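Probable glutamine synthetase (Pseudomonas aeruginosa, PDB 4HPP) belongs to the glutamine synthetase family and binds magnesium and glutamic acid in its catalytic domain. Local coordinates at residues L395-L398 with Q399-E402. Sequence-based numbering, arbitrary orientation.
Sequences LDCL and QRDE
Arg400 folds back over Asp396 and Cys397, one turn earlier in the chain. Its CG is anti to the carbonyl carbon (chi1 -70°), and the chain then runs extended to NE, which carries the guanidinium alongside the preceding turn. Asp396 CB lies over one face of this flat group, 3.5 Å from Arg400 NH2, while Cys397 SG is 3.7 Å from Arg400 NH1. The carboxylate does not close a salt bridge here: Asp396 OD2 is 4.3 Å from Arg400 NH2 and well out of the guanidinium plane, so no N-H points at it, and any attraction would be a longer-range one between opposite charges. Asp396 OD1 pairs instead with Arg421 of helix 410-427, which also donates to Gln399 OE1.

Backbone bonds define the last turn of helix 391-399. Gln399 N reaches Leu395 O at 3.0 Å with an N-H...O angle of 153°, and Arg400 N reaches Asp396 O at 3.2 Å and 144°; both are i to i+4 bonds of alpha type. Weak i to i+3 bonds, Gln399 N to Asp396 O and Arg400 N to Cys397 O, accompany them. Two carbons make van der Waals contacts with carbonyl oxygens of this turn: Asp401 CB sits 3.6 Å from Cys397 O, and Gln399 CG passes 3.3 Å from Leu395 O.

A short connection to helix 402-405 follows, within the glutamine synthetase catalytic domain, with Asp401 at the N-cap: its OD2 accepts from Leu404 N and its OD1 is hydrogen-bonded to His273 ND1.

Apolar contacts lie on the buried side, where Leu395 and Leu398 pack against helices 261-281 and 410-427.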
ATOM      1  N   LEU A 395     -41.645 -25.742  22.474  1.00 50.25           N
ATOM      2  CA  LEU A 395     -42.813 -24.878  22.865  1.00 54.64           C
ATOM      3  C   LEU A 395     -44.111 -25.630  23.249  1.00 61.04           C
ATOM      4  O   LEU A 395     -44.826 -25.210  24.168  1.00 59.98           O
ATOM      5  CB  LEU A 395     -43.131 -23.840  21.793  1.00 47.59           C
ATOM      6  CG  LEU A 395     -41.921 -23.026  21.365  1.00 54.16           C
ATOM      7  CD1 LEU A 395     -42.270 -22.213  20.142  1.00 55.51           C
ATOM      8  CD2 LEU A 395     -41.437 -22.098  22.492  1.00 57.01           C
ATOM      9  N   ASP A 396     -44.425 -26.717  22.535  1.00 63.61           N
ATOM     10  CA  ASP A 396     -45.443 -27.643  23.031  1.00 70.26           C
ATOM     11  C   ASP A 396     -45.157 -27.895  24.506  1.00 71.18           C
ATOM     12  O   ASP A 396     -45.999 -27.580  25.334  1.00 78.52           O
ATOM     13  CB  ASP A 396     -45.499 -28.967  22.238  1.00 69.36           C
ATOM     14  CG  ASP A 396     -45.756 -28.751  20.754  1.00 71.52           C
ATOM     15  OD1 ASP A 396     -46.280 -27.678  20.381  1.00 65.95           O
ATOM     16  OD2 ASP A 396     -45.413 -29.642  19.954  1.00 79.15           O
ATOM     17  N   CYS A 397     -43.958 -28.389  24.834  1.00 69.83           N
ATOM     18  CA  CYS A 397     -43.662 -28.796  26.218  1.00 62.80           C
ATOM     19  C   CYS A 397     -43.883 -27.720  27.235  1.00 60.17           C
ATOM     20  O   CYS A 397     -44.330 -28.001  28.336  1.00 72.68           O
ATOM     21  CB  CYS A 397     -42.232 -29.267  26.384  1.00 62.74           C
ATOM     22  SG  CYS A 397     -41.707 -30.683  25.406  1.00 61.38           S
ATOM     23  N   LEU A 398     -43.514 -26.494  26.891  1.00 64.86           N
ATOM     24  CA  LEU A 398     -43.635 -25.344  27.792  1.00 60.29           C
ATOM     25  C   LEU A 398     -45.097 -25.023  28.063  1.00 69.48           C
ATOM     26  O   LEU A 398     -45.483 -24.598  29.170  1.00 70.13           O
ATOM     27  CB  LEU A 398     -43.043 -24.113  27.122  1.00 53.60           C
ATOM     28  CG  LEU A 398     -42.407 -22.952  27.900  1.00 53.41           C
ATOM     29  CD1 LEU A 398     -42.626 -21.698  27.078  1.00 54.60           C
ATOM     30  CD2 LEU A 398     -42.779 -22.756  29.373  1.00 46.30           C
ATOM     31  N   GLN A 399     -45.908 -25.168  27.019  1.00 72.77           N
ATOM     32  CA  GLN A 399     -47.323 -24.861  27.134  1.00 75.68           C
ATOM     33  C   GLN A 399     -48.004 -25.887  28.101  1.00 77.61           C
ATOM     34  O   GLN A 399     -48.882 -25.496  28.886  1.00 69.07           O
ATOM     35  CB  GLN A 399     -47.961 -24.767  25.729  1.00 72.40           C
ATOM     36  CG  GLN A 399     -47.606 -23.503  24.926  1.00 74.42           C
ATOM     37  CD  GLN A 399     -47.863 -23.641  23.406  1.00 82.65           C
ATOM     38  OE1 GLN A 399     -47.420 -22.815  22.595  1.00 80.37           O
ATOM     39  NE2 GLN A 399     -48.578 -24.692  23.021  1.00 69.25           N
ATOM     40  N   ARG A 400     -47.518 -27.151  28.080  1.00 76.21           N
ATOM     41  CA  ARG A 400     -48.049 -28.332  28.832  1.00 70.66           C
ATOM     42  C   ARG A 400     -47.687 -28.412  30.321  1.00 78.08           C
ATOM     43  O   ARG A 400     -48.236 -29.242  31.066  1.00 88.88           O
ATOM     44  CB  ARG A 400     -47.532 -29.619  28.197  1.00 72.76           C
ATOM     45  CG  ARG A 400     -48.083 -29.973  26.830  1.00 73.45           C
ATOM     46  CD  ARG A 400     -47.775 -31.431  26.587  1.00 78.25           C
ATOM     47  NE  ARG A 400     -47.597 -31.754  25.172  1.00 96.45           N
ATOM     48  CZ  ARG A 400     -46.415 -31.919  24.569  1.00105.88           C
ATOM     49  NH1 ARG A 400     -45.269 -31.782  25.243  1.00101.31           N
ATOM     50  NH2 ARG A 400     -46.373 -32.224  23.279  1.00101.96           N
ATOM     51  N   ASP A 401     -46.749 -27.559  30.720  1.00 73.62           N
ATOM     52  CA  ASP A 401     -46.119 -27.563  32.023  1.00 74.56           C
ATOM     53  C   ASP A 401     -46.714 -26.368  32.745  1.00 78.53           C
ATOM     54  O   ASP A 401     -46.039 -25.347  32.955  1.00 83.31           O
ATOM     55  CB  ASP A 401     -44.592 -27.391  31.841  1.00 73.53           C
ATOM     56  CG  ASP A 401     -43.765 -27.741  33.097  1.00 69.05           C
ATOM     57  OD1 ASP A 401     -42.647 -28.303  32.930  1.00 62.97           O
ATOM     58  OD2 ASP A 401     -44.196 -27.442  34.230  1.00 64.80           O
ATOM     59  N   GLU A 402     -47.988 -26.484  33.113  1.00 76.33           N
ATOM     60  CA  GLU A 402     -48.659 -25.380  33.801  1.00 71.09           C
ATOM     61  C   GLU A 402     -47.979 -25.049  35.111  1.00 63.33           C
ATOM     62  O   GLU A 402     -48.044 -23.898  35.561  1.00 55.31           O
ATOM     63  CB  GLU A 402     -50.131 -25.671  34.052  1.00 74.84           C
ATOM     64  CG  GLU A 402     -50.970 -25.784  32.800  1.00 89.89           C
ATOM     65  CD  GLU A 402     -51.880 -26.983  32.903  1.00 94.74           C
ATOM     66  OE1 GLU A 402     -53.117 -26.776  32.916  1.00 82.82           O
ATOM     67  OE2 GLU A 402     -51.338 -28.118  33.013  1.00 92.59           O
TER